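Local structure of transcriptional regulator, LacI family (Corynebacterium glutamicum, 3H5T) at residues A[175-180]-A[271-276]; A[183-188]-A[233-238]; A[192-197]-A[223-228]; A[227-232]-A[242-247]. The protein acts as an inositol-dependent transcriptional activator of the inositol phosphate synthase gene, binds a palindromic promoter motif and most likely regulates synthesis of inositol-derived cell wall components and mycothiol. All coordinates share one frame; numbering follows the deposited sequence.

Contact 1: A[175-180]-A[271-276]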
loop_
_atom_site.group_PDB
_atom_site.type_symbol
_atom_site.label_atom_id
_atom_site.label_comp_id
_atom_site.label_asym_id
_atom_site.label_seq_id
_atom_site.Cartn_x
_atom_site.Cartn_y
_atom_site.Cartn_z
ATOM N N LYS A 175 0.579 9.750 13.317
ATOM C CA LYS A 175 0.301 11.126 12.916
ATOM C C LYS A 175 -0.602 11.275 11.689
ATOM O O LYS A 175 -1.456 12.159 11.653
ATOM C CB LYS A 175 1.610 11.884 12.671
ATOM C CG LYS A 175 2.397 12.198 13.933
ATOM C CD LYS A 175 3.684 12.945 13.597
ATOM C CE LYS A 175 4.492 13.249 14.848
ATOM N NZ LYS A 175 5.830 13.831 14.525
ATOM N N ALA A 176 -0.419 10.417 10.691
ATOM C CA ALA A 176 -1.215 10.492 9.472
ATOM C C ALA A 176 -2.711 10.298 9.696
ATOM O O ALA A 176 -3.522 10.818 8.935
ATOM C CB ALA A 176 -0.713 9.472 8.460
ATOM N N ILE A 177 -3.066 9.549 10.736
ATOM C CA ILE A 177 -4.465 9.265 11.057
ATOM C C ILE A 177 -5.129 10.397 11.855
ATOM O O ILE A 177 -6.350 10.524 11.859
ATOM C CB ILE A 177 -4.585 7.933 11.868
ATOM C CG1 ILE A 177 -5.995 7.362 11.751
ATOM C CG2 ILE A 177 -4.257 8.170 13.346
ATOM C CD1 ILE A 177 -6.298 6.768 10.413
ATOM N N ALA A 178 -4.329 11.223 12.523
ATOM C CA ALA A 178 -4.885 12.321 13.321
ATOM C C ALA A 178 -5.953 13.144 12.592
ATOM O O ALA A 178 -7.052 13.324 13.109
ATOM C CB ALA A 178 -3.763 13.238 13.825
ATOM N N PRO A 179 -5.651 13.647 11.382
ATOM C CA PRO A 179 -6.619 14.450 10.622
ATOM C C PRO A 179 -7.993 13.806 10.446
ATOM O O PRO A 179 -9.010 14.500 10.363
ATOM C CB PRO A 179 -5.911 14.657 9.289
ATOM C CG PRO A 179 -4.484 14.741 9.695
ATOM C CD PRO A 179 -4.356 13.598 10.679
ATOM N N ALA A 180 -8.022 12.481 10.390
ATOM C CA ALA A 180 -9.271 11.751 10.214
ATOM C C ALA A 180 -10.089 11.672 11.505
ATOM O O ALA A 180 -11.294 11.932 11.505
ATOM C CB ALA A 180 -8.977 10.353 9.691
ATOM N N ALA A 271 -20.528 7.440 13.988
ATOM C CA ALA A 271 -19.393 7.477 13.070
ATOM C C ALA A 271 -18.500 6.254 13.207
ATOM O O ALA A 271 -18.432 5.644 14.275
ATOM C CB ALA A 271 -18.572 8.738 13.304
ATOM N N VAL A 272 -17.815 5.905 12.119
ATOM C CA VAL A 272 -16.907 4.764 12.112
ATOM C C VAL A 272 -15.593 5.141 11.437
ATOM O O VAL A 272 -15.577 5.501 10.257
ATOM C CB VAL A 272 -17.515 3.557 11.354
ATOM C CG1 VAL A 272 -16.441 2.504 11.084
ATOM C CG2 VAL A 272 -18.652 2.951 12.166
ATOM N N LEU A 273 -14.494 5.068 12.186
ATOM C CA LEU A 273 -13.178 5.378 11.633
ATOM C C LEU A 273 -12.478 4.081 11.239
ATOM O O LEU A 273 -12.280 3.200 12.069
ATOM C CB LEU A 273 -12.315 6.138 12.652
ATOM C CG LEU A 273 -10.881 6.445 12.200
ATOM C CD1 LEU A 273 -10.391 7.719 12.845
ATOM C CD2 LEU A 273 -9.965 5.277 12.531
ATOM N N CYS A 274 -12.113 3.976 9.966
ATOM C CA CYS A 274 -11.435 2.800 9.442
ATOM C C CYS A 274 -9.937 3.017 9.302
ATOM O O CYS A 274 -9.477 4.112 8.995
ATOM C CB CYS A 274 -11.999 2.428 8.074
ATOM S SG CYS A 274 -13.721 2.015 8.099
ATOM N N THR A 275 -9.190 1.945 9.500
ATOM C CA THR A 275 -7.745 1.958 9.406
ATOM C C THR A 275 -7.290 1.850 7.947
ATOM O O THR A 275 -6.139 2.175 7.613
ATOM C CB THR A 275 -7.171 0.786 10.215
ATOM O OG1 THR A 275 -7.254 1.094 11.614
ATOM C CG2 THR A 275 -5.739 0.516 9.837
ATOM N N VAL A 276 -8.198 1.406 7.082
ATOM C CA VAL A 276 -7.880 1.240 5.669
ATOM C C VAL A 276 -9.131 1.451 4.795
ATOM O O VAL A 276 -10.218 1.020 5.172
ATOM C CB VAL A 276 -7.269 -0.178 5.448
ATOM C CG1 VAL A 276 -8.135 -1.012 4.516
ATOM C CG2 VAL A 276 -5.865 -0.046 4.927
#

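Contact 2: A[183-188]-A[233-238]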
loop_
_atom_site.group_PDB
_atom_site.type_symbol
_atom_site.label_atom_id
_atom_site.label_comp_id
_atom_site.label_asym_id
_atom_site.label_seq_id
_atom_site.Cartn_x
_atom_site.Cartn_y
_atom_site.Cartn_z
ATOM N N ALA A 183 -11.285 15.155 12.359
ATOM C CA ALA A 183 -12.405 15.564 11.523
ATOM C C ALA A 183 -13.709 15.009 12.087
ATOM O O ALA A 183 -14.760 15.643 11.980
ATOM C CB ALA A 183 -12.201 15.080 10.084
ATOM N N LEU A 184 -13.642 13.825 12.687
ATOM C CA LEU A 184 -14.834 13.211 13.265
ATOM C C LEU A 184 -15.249 13.961 14.518
ATOM O O LEU A 184 -16.436 14.174 14.758
ATOM C CB LEU A 184 -14.583 11.738 13.616
ATOM C CG LEU A 184 -14.507 10.742 12.461
ATOM C CD1 LEU A 184 -14.272 9.347 13.003
ATOM C CD2 LEU A 184 -15.802 10.795 11.662
ATOM N N ILE A 185 -14.262 14.357 15.313
ATOM C CA ILE A 185 -14.518 15.087 16.546
ATOM C C ILE A 185 -15.065 16.481 16.234
ATOM O O ILE A 185 -15.962 16.970 16.919
ATOM C CB ILE A 185 -13.228 15.241 17.383
ATOM C CG1 ILE A 185 -12.699 13.862 17.791
ATOM C CG2 ILE A 185 -13.503 16.099 18.610
ATOM C CD1 ILE A 185 -13.582 13.121 18.755
ATOM N N ASP A 186 -14.524 17.108 15.193
ATOM C CA ASP A 186 -14.949 18.441 14.798
ATOM C C ASP A 186 -16.396 18.494 14.322
ATOM O O ASP A 186 -16.989 19.572 14.253
ATOM C CB ASP A 186 -14.018 18.996 13.720
ATOM C CG ASP A 186 -12.630 19.289 14.251
ATOM O OD1 ASP A 186 -12.488 19.420 15.485
ATOM O OD2 ASP A 186 -11.686 19.401 13.439
ATOM N N ALA A 187 -16.961 17.337 13.988
ATOM C CA ALA A 187 -18.356 17.274 13.552
ATOM C C ALA A 187 -19.224 16.856 14.741
ATOM O O ALA A 187 -20.386 16.494 14.584
ATOM C CB ALA A 187 -18.518 16.286 12.397
ATOM N N GLY A 188 -18.628 16.894 15.929
ATOM C CA GLY A 188 -19.347 16.561 17.145
ATOM C C GLY A 188 -19.665 15.108 17.431
ATOM O O GLY A 188 -20.524 14.826 18.267
ATOM N N ILE A 233 -9.306 10.763 22.948
ATOM C CA ILE A 233 -9.046 10.960 24.367
ATOM C C ILE A 233 -8.962 12.451 24.679
ATOM O O ILE A 233 -9.533 12.916 25.668
ATOM C CB ILE A 233 -7.730 10.261 24.791
ATOM C CG1 ILE A 233 -7.966 8.752 24.901
ATOM C CG2 ILE A 233 -7.225 10.818 26.111
ATOM C CD1 ILE A 233 -6.719 7.955 25.252
ATOM N N GLU A 234 -8.255 13.193 23.831
ATOM C CA GLU A 234 -8.103 14.633 24.004
ATOM C C GLU A 234 -9.450 15.330 23.857
ATOM O O GLU A 234 -9.636 16.447 24.333
ATOM C CB GLU A 234 -7.123 15.187 22.967
ATOM C CG GLU A 234 -6.966 16.708 22.982
ATOM C CD GLU A 234 -6.329 17.237 24.260
ATOM O OE1 GLU A 234 -6.920 17.063 25.349
ATOM O OE2 GLU A 234 -5.234 17.833 24.174
ATOM N N ALA A 235 -10.388 14.666 23.189
ATOM C CA ALA A 235 -11.718 15.228 22.988
ATOM C C ALA A 235 -12.580 14.964 24.218
ATOM O O ALA A 235 -13.621 15.593 24.409
ATOM C CB ALA A 235 -12.369 14.618 21.746
ATOM N N GLY A 236 -12.134 14.030 25.054
ATOM C CA GLY A 236 -12.875 13.702 26.257
ATOM C C GLY A 236 -13.374 12.272 26.278
ATOM O O GLY A 236 -13.557 11.694 27.345
ATOM N N ILE A 237 -13.593 11.699 25.099
ATOM C CA ILE A 237 -14.072 10.326 24.990
ATOM C C ILE A 237 -13.207 9.354 25.805
ATOM O O ILE A 237 -11.977 9.424 25.775
ATOM C CB ILE A 237 -14.076 9.857 23.516
ATOM C CG1 ILE A 237 -14.950 10.786 22.674
ATOM C CG2 ILE A 237 -14.587 8.424 23.422
ATOM C CD1 ILE A 237 -14.895 10.498 21.191
ATOM N N ASP A 238 -13.857 8.455 26.540
ATOM C CA ASP A 238 -13.148 7.463 27.334
ATOM C C ASP A 238 -12.928 6.247 26.437
ATOM O O ASP A 238 -13.886 5.672 25.913
ATOM C CB ASP A 238 -13.973 7.083 28.571
ATOM C CG ASP A 238 -13.448 5.838 29.270
ATOM O OD1 ASP A 238 -12.260 5.810 29.657
ATOM O OD2 ASP A 238 -14.231 4.881 29.435
#

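Contact 3: A[192-197]-A[223-228]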
loop_
_atom_site.group_PDB
_atom_site.type_symbol
_atom_site.label_atom_id
_atom_site.label_comp_id
_atom_site.label_asym_id
_atom_site.label_seq_id
_atom_site.Cartn_x
_atom_site.Cartn_y
_atom_site.Cartn_z
ATOM N N ILE A 192 -18.145 6.849 18.601
ATOM C CA ILE A 192 -17.352 6.382 17.477
ATOM C C ILE A 192 -16.880 4.939 17.609
ATOM O O ILE A 192 -16.531 4.482 18.691
ATOM C CB ILE A 192 -16.117 7.292 17.295
ATOM C CG1 ILE A 192 -16.564 8.756 17.258
ATOM C CG2 ILE A 192 -15.380 6.935 16.002
ATOM C CD1 ILE A 192 -15.437 9.752 17.391
ATOM N N GLY A 193 -16.890 4.230 16.485
ATOM C CA GLY A 193 -16.431 2.857 16.444
ATOM C C GLY A 193 -15.206 2.837 15.545
ATOM O O GLY A 193 -15.036 3.737 14.722
ATOM N N ILE A 194 -14.349 1.829 15.698
ATOM C CA ILE A 194 -13.142 1.713 14.884
ATOM C C ILE A 194 -13.073 0.339 14.226
ATOM O O ILE A 194 -13.471 -0.652 14.828
ATOM C CB ILE A 194 -11.872 1.916 15.738
ATOM C CG1 ILE A 194 -11.841 3.346 16.294
ATOM C CG2 ILE A 194 -10.634 1.646 14.908
ATOM C CD1 ILE A 194 -10.669 3.639 17.221
ATOM N N LEU A 195 -12.585 0.289 12.988
ATOM C CA LEU A 195 -12.442 -0.971 12.258
ATOM C C LEU A 195 -10.993 -1.129 11.811
ATOM O O LEU A 195 -10.367 -0.164 11.369
ATOM C CB LEU A 195 -13.359 -1.003 11.028
ATOM C CG LEU A 195 -14.854 -1.136 11.311
ATOM C CD1 LEU A 195 -15.646 -1.121 10.014
ATOM C CD2 LEU A 195 -15.100 -2.423 12.061
ATOM N N SER A 196 -10.466 -2.345 11.918
ATOM C CA SER A 196 -9.083 -2.622 11.538
ATOM C C SER A 196 -8.911 -3.947 10.839
ATOM O O SER A 196 -9.789 -4.816 10.894
ATOM C CB SER A 196 -8.183 -2.647 12.777
ATOM O OG SER A 196 -7.922 -1.340 13.251
ATOM N N ILE A 197 -7.767 -4.103 10.182
ATOM C CA ILE A 197 -7.447 -5.372 9.545
ATOM C C ILE A 197 -6.465 -6.081 10.492
ATOM O O ILE A 197 -6.260 -5.615 11.612
ATOM C CB ILE A 197 -6.874 -5.185 8.106
ATOM C CG1 ILE A 197 -5.753 -4.148 8.074
ATOM C CG2 ILE A 197 -7.996 -4.752 7.169
ATOM C CD1 ILE A 197 -5.067 -4.085 6.733
ATOM N N ASP A 223 -0.754 1.263 15.369
ATOM C CA ASP A 223 -0.464 2.680 15.426
ATOM C C ASP A 223 -1.553 3.588 14.872
ATOM O O ASP A 223 -1.699 4.723 15.337
ATOM C CB ASP A 223 0.870 2.959 14.741
ATOM C CG ASP A 223 2.046 2.437 15.544
ATOM O OD1 ASP A 223 1.809 1.828 16.614
ATOM O OD2 ASP A 223 3.203 2.634 15.116
ATOM N N ARG A 224 -2.316 3.121 13.886
ATOM C CA ARG A 224 -3.383 3.964 13.349
ATOM C C ARG A 224 -4.550 3.964 14.333
ATOM O O ARG A 224 -5.293 4.946 14.441
ATOM C CB ARG A 224 -3.831 3.483 11.964
ATOM C CG ARG A 224 -2.847 3.846 10.849
ATOM C CD ARG A 224 -3.280 3.328 9.475
ATOM N NE ARG A 224 -2.174 3.449 8.525
ATOM C CZ ARG A 224 -2.076 2.797 7.368
ATOM N NH1 ARG A 224 -3.028 1.963 6.982
ATOM N NH2 ARG A 224 -0.992 2.951 6.617
ATOM N N VAL A 225 -4.694 2.856 15.061
ATOM C CA VAL A 225 -5.743 2.734 16.061
ATOM C C VAL A 225 -5.378 3.657 17.230
ATOM O O VAL A 225 -6.214 4.408 17.724
ATOM C CB VAL A 225 -5.867 1.273 16.566
ATOM C CG1 VAL A 225 -6.794 1.209 17.762
ATOM C CG2 VAL A 225 -6.404 0.380 15.457
ATOM N N ARG A 226 -4.113 3.606 17.637
ATOM C CA ARG A 226 -3.584 4.420 18.733
ATOM C C ARG A 226 -3.691 5.925 18.461
ATOM O O ARG A 226 -4.215 6.682 19.279
ATOM C CB ARG A 226 -2.118 4.049 18.981
ATOM C CG ARG A 226 -1.920 2.621 19.454
ATOM C CD ARG A 226 -2.063 2.510 20.960
ATOM N NE ARG A 226 -0.757 2.335 21.584
ATOM C CZ ARG A 226 -0.052 1.211 21.521
ATOM N NH1 ARG A 226 -0.533 0.162 20.867
ATOM N NH2 ARG A 226 1.140 1.141 22.094
ATOM N N GLY A 227 -3.183 6.351 17.307
ATOM C CA GLY A 227 -3.234 7.754 16.944
ATOM C C GLY A 227 -4.652 8.290 16.902
ATOM O O GLY A 227 -4.901 9.421 17.322
ATOM N N ALA A 228 -5.589 7.495 16.393
ATOM C CA ALA A 228 -6.980 7.937 16.326
ATOM C C ALA A 228 -7.520 8.045 17.745
ATOM O O ALA A 228 -8.153 9.033 18.107
ATOM C CB ALA A 228 -7.821 6.951 15.517
#

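Contact 4: A[227-232]-A[242-247]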
loop_
_atom_site.group_PDB
_atom_site.type_symbol
_atom_site.label_atom_id
_atom_site.label_comp_id
_atom_site.label_asym_id
_atom_site.label_seq_id
_atom_site.Cartn_x
_atom_site.Cartn_y
_atom_site.Cartn_z
ATOM N N GLY A 227 -3.183 6.351 17.307
ATOM C CA GLY A 227 -3.234 7.754 16.944
ATOM C C GLY A 227 -4.652 8.290 16.902
ATOM O O GLY A 227 -4.901 9.421 17.322
ATOM N N ALA A 228 -5.589 7.495 16.393
ATOM C CA ALA A 228 -6.980 7.937 16.326
ATOM C C ALA A 228 -7.520 8.045 17.745
ATOM O O ALA A 228 -8.153 9.033 18.107
ATOM C CB ALA A 228 -7.821 6.951 15.517
ATOM N N MET A 229 -7.243 7.019 18.545
ATOM C CA MET A 229 -7.685 6.974 19.929
ATOM C C MET A 229 -7.108 8.124 20.754
ATOM O O MET A 229 -7.753 8.598 21.691
ATOM C CB MET A 229 -7.278 5.647 20.564
ATOM C CG MET A 229 -8.023 5.334 21.842
ATOM S SD MET A 229 -9.753 4.980 21.528
ATOM C CE MET A 229 -9.630 3.293 21.051
ATOM N N GLU A 230 -5.898 8.565 20.410
ATOM C CA GLU A 230 -5.254 9.660 21.133
ATOM C C GLU A 230 -5.991 10.967 20.876
ATOM O O GLU A 230 -6.058 11.833 21.747
ATOM C CB GLU A 230 -3.776 9.786 20.728
ATOM C CG GLU A 230 -2.956 8.542 21.073
ATOM C CD GLU A 230 -1.480 8.662 20.729
ATOM O OE1 GLU A 230 -1.155 9.045 19.582
ATOM O OE2 GLU A 230 -0.638 8.357 21.604
ATOM N N VAL A 231 -6.558 11.101 19.683
ATOM C CA VAL A 231 -7.307 12.302 19.342
ATOM C C VAL A 231 -8.682 12.269 20.009
ATOM O O VAL A 231 -9.248 13.310 20.331
ATOM C CB VAL A 231 -7.466 12.438 17.809
ATOM C CG1 VAL A 231 -8.387 13.614 17.472
ATOM C CG2 VAL A 231 -6.096 12.638 17.167
ATOM N N PHE A 232 -9.221 11.075 20.221
ATOM C CA PHE A 232 -10.524 10.950 20.864
ATOM C C PHE A 232 -10.404 11.227 22.357
ATOM O O PHE A 232 -11.284 11.841 22.956
ATOM C CB PHE A 232 -11.107 9.551 20.648
ATOM C CG PHE A 232 -11.419 9.237 19.214
ATOM C CD1 PHE A 232 -11.564 10.255 18.277
ATOM C CD2 PHE A 232 -11.616 7.923 18.807
ATOM C CE1 PHE A 232 -11.903 9.967 16.961
ATOM C CE2 PHE A 232 -11.958 7.625 17.488
ATOM C CZ PHE A 232 -12.103 8.650 16.567
ATOM N N VAL A 242 -15.192 3.130 23.208
ATOM C CA VAL A 242 -15.047 3.026 21.761
ATOM C C VAL A 242 -14.774 1.597 21.294
ATOM O O VAL A 242 -13.657 1.099 21.399
ATOM C CB VAL A 242 -13.904 3.936 21.251
ATOM C CG1 VAL A 242 -13.839 3.882 19.730
ATOM C CG2 VAL A 242 -14.119 5.362 21.727
ATOM N N PRO A 243 -15.798 0.927 20.753
ATOM C CA PRO A 243 -15.655 -0.449 20.270
ATOM C C PRO A 243 -14.677 -0.560 19.096
ATOM O O PRO A 243 -14.615 0.324 18.240
ATOM C CB PRO A 243 -17.080 -0.820 19.884
ATOM C CG PRO A 243 -17.636 0.484 19.408
ATOM C CD PRO A 243 -17.136 1.458 20.443
ATOM N N ILE A 244 -13.920 -1.653 19.066
ATOM C CA ILE A 244 -12.931 -1.891 18.021
ATOM C C ILE A 244 -13.045 -3.301 17.445
ATOM O O ILE A 244 -12.771 -4.276 18.136
ATOM C CB ILE A 244 -11.500 -1.696 18.579
ATOM C CG1 ILE A 244 -11.317 -0.245 19.030
ATOM C CG2 ILE A 244 -10.461 -2.073 17.526
ATOM C CD1 ILE A 244 -10.023 0.013 19.768
ATOM N N MET A 245 -13.447 -3.411 16.183
ATOM C CA MET A 245 -13.558 -4.720 15.553
ATOM C C MET A 245 -12.532 -4.906 14.438
ATOM O O MET A 245 -12.059 -3.939 13.841
ATOM C CB MET A 245 -14.977 -4.945 15.020
ATOM C CG MET A 245 -16.021 -5.053 16.134
ATOM S SD MET A 245 -17.379 -6.147 15.731
ATOM C CE MET A 245 -18.231 -6.154 17.290
ATOM N N GLU A 246 -12.198 -6.162 14.160
ATOM C CA GLU A 246 -11.206 -6.484 13.145
ATOM C C GLU A 246 -11.574 -7.684 12.279
ATOM O O GLU A 246 -12.416 -8.499 12.650
ATOM C CB GLU A 246 -9.855 -6.741 13.836
ATOM C CG GLU A 246 -9.142 -8.043 13.458
ATOM C CD GLU A 246 -7.880 -8.293 14.278
ATOM O OE1 GLU A 246 -7.913 -8.083 15.509
ATOM O OE2 GLU A 246 -6.859 -8.715 13.701
ATOM N N CYS A 247 -10.954 -7.760 11.104
ATOM C CA CYS A 247 -11.140 -8.892 10.213
ATOM C C CYS A 247 -9.732 -9.350 9.859
ATOM O O CYS A 247 -8.962 -8.634 9.212
ATOM C CB CYS A 247 -11.966 -8.523 8.964
ATOM S SG CYS A 247 -11.414 -7.160 7.927
#

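Contact 1: A[175-180]-A[271-276]
Just past L273, which carries the contact with I177 and A180, the buried hydroxyl T275 OG1 is held by two groups, hydrogen-bonded to S196 OG and weakly to L195 O. No hydrogen bond crosses the contact itself, which is essentially apolar packing. L273 has CG anti to its backbone N (chi1 177°), and its forked end lies under the start of helix 178-186. One branch, CD1, reaches the A180 backbone, 4.2 Å from atom C of A180, and sits 4.3 Å from A180 CB. The other, CD2, turns to the delta methyl of I177, where CD1 of I177 lies 4.5 Å away, a loose van der Waals approach. The same I177 methyl stands 4.4 Å from the carbonyl O of C274. In the turn, A180 N bonds to I177 O at 3.0 Å and brings both side chains round to L273. A181 and L184 extend the helix surface over L273, A228 of helix 221-235 touches it from another direction, and F303 packs on I177. The start of a helix and the turn before it, packed on an inner parallel strand, are characteristic of the Rossmann-like α/β subdomains of LacI-family sugar-binding cores.

Contact 2: A[183-188]-A[233-238]
I185 meets A235 and I237 where helix 178-186 and helix 221-235 come to their ends side by side. The tight part is a cluster of methyls around A235 CB, which has I185 CD1 and I185 CG2 both at 3.6 Å, although A235 and I185 are themselves only partly buried. This double touch follows from the I185 conformation: CG2 is anti to the backbone N, and chi2 of -67° folds CD1 back instead of extending it, leaving both methyls on the A235 side. I237 completes the cluster. Its CD1 lies 3.8 Å from I185 CD1, and the two isoleucine side chains lie alongside each other, pointing opposite ways. Both helices run in roughly the same direction on one face of the largely parallel sheet, as helices do in a Rossmann-like α/β fold, and each stops in a Schellman motif, with G188 and G236 as the positive-phi residues. G236 N returns to I233 O at 2.9 Å, and the chain then swings I237 inward beneath the helix end. On the sheet side, I192 touches both I185 and I237, and so does F232, making the packing continuous with the interior. The outer side is different: D186, E234 and D238 bring charge to the solvent, where I233 is exposed too, and D186 OD1 bonds to Q182 NE2 along its own helix.

Contact 3: A[192-197]-A[223-228]
V225 of helix 221-235 lies against I194 and S196, two residues on the same face of strand 192-197, and a single methyl, V225 CG2, does all the close touching. With chi1 at 171°, CG1 is anti to the valine's backbone N, while CG2 lies beside that N and is directed at the strand. CG2 comes 4.4 Å from I194 CG2, a branch-to-branch meeting of methyls. I194 is otherwise stretched out, its chi2 of 177° extending CD1 away from CA, and its side chain also packs on M229 and V242. CG2 of V225 lies beside S196 OG as well, though the modelled separation there is doubtfully short. The serine hydroxyl is placed by chi1 of -76°, which sets OG anti to the carbonyl carbon. It is a buried polar atom, and its need is met by T275 OG1, just beyond the end of neighbouring strand 271-274. R224, next along the helix, stays clear of the strand and extends its guanidinium group to N173 OD1 and T275 O, with a cation-pi interaction to F303. L195 points to the other face of the sheet, onto L279 and V283 of helix 277-289. Buried branched residues between a central strand and a helix, with further helices behind the strand, characterise the three-layer α/β/α sandwich of the periplasmic-binding-protein fold, to which the LacI sugar-binding core belongs.

Contact 4: A[227-232]-A[242-247]
M229 and I244 meet end to end, methyl against methyl, and this apolar meeting is the closest approach between helix 221-235 and segment 242-247. CE of M229 lies 3.5 Å from CD1 of I244. The thioether gets there by a hooked path: CG is anti to the backbone N, after which chi2 of 69° and chi3 of 82° bend the chain so that its end turns toward the strand although CB does not. On the way its sulfur passes V242, with SD of M229 4.3 Å from CB of V242, in the loop that leads into strand 244-247.

The aromatic element is F232, nearly one turn further along the helix. Its CB points toward segment 242-247, but the ring is only marginally buried by that segment and stays just beyond close packing distance. The phenyl group lies instead among A181, I185 and I192.

Polar bonding is kept away from the interface. The backbone of P243 and M245 bonds to strand 192-197, and the carboxylate of E246 forms a salt bridge with R212 and accepts a hydrogen bond from L199 N. Because helix 221-235 meets V242 and I244 mainly through a thioether and aliphatic branches, the contact depends on close fit and exclusion of water, and carries no directional bond.

All four contacts lie in one subdomain and are built from a small set of shared elements. Contacts 2, 3 and 4 use helix 221-235, contacts 1 and 2 use helix 178-186, and contacts 1, 3 and 4 reach three neighbouring strands of one sheet. Contacts 1 and 3 are fully buried, and beside them the buried hydroxyls of T275 and S196 bond each other. Contact 4 is partly buried and relies on a methionine. Contact 2, at the far ends of the helices, is a surface contact with charged residues beside its methyls. I192 and F232 join contact 2 to contacts 3 and 4, while L184 carries its packing to L273 in contact 1.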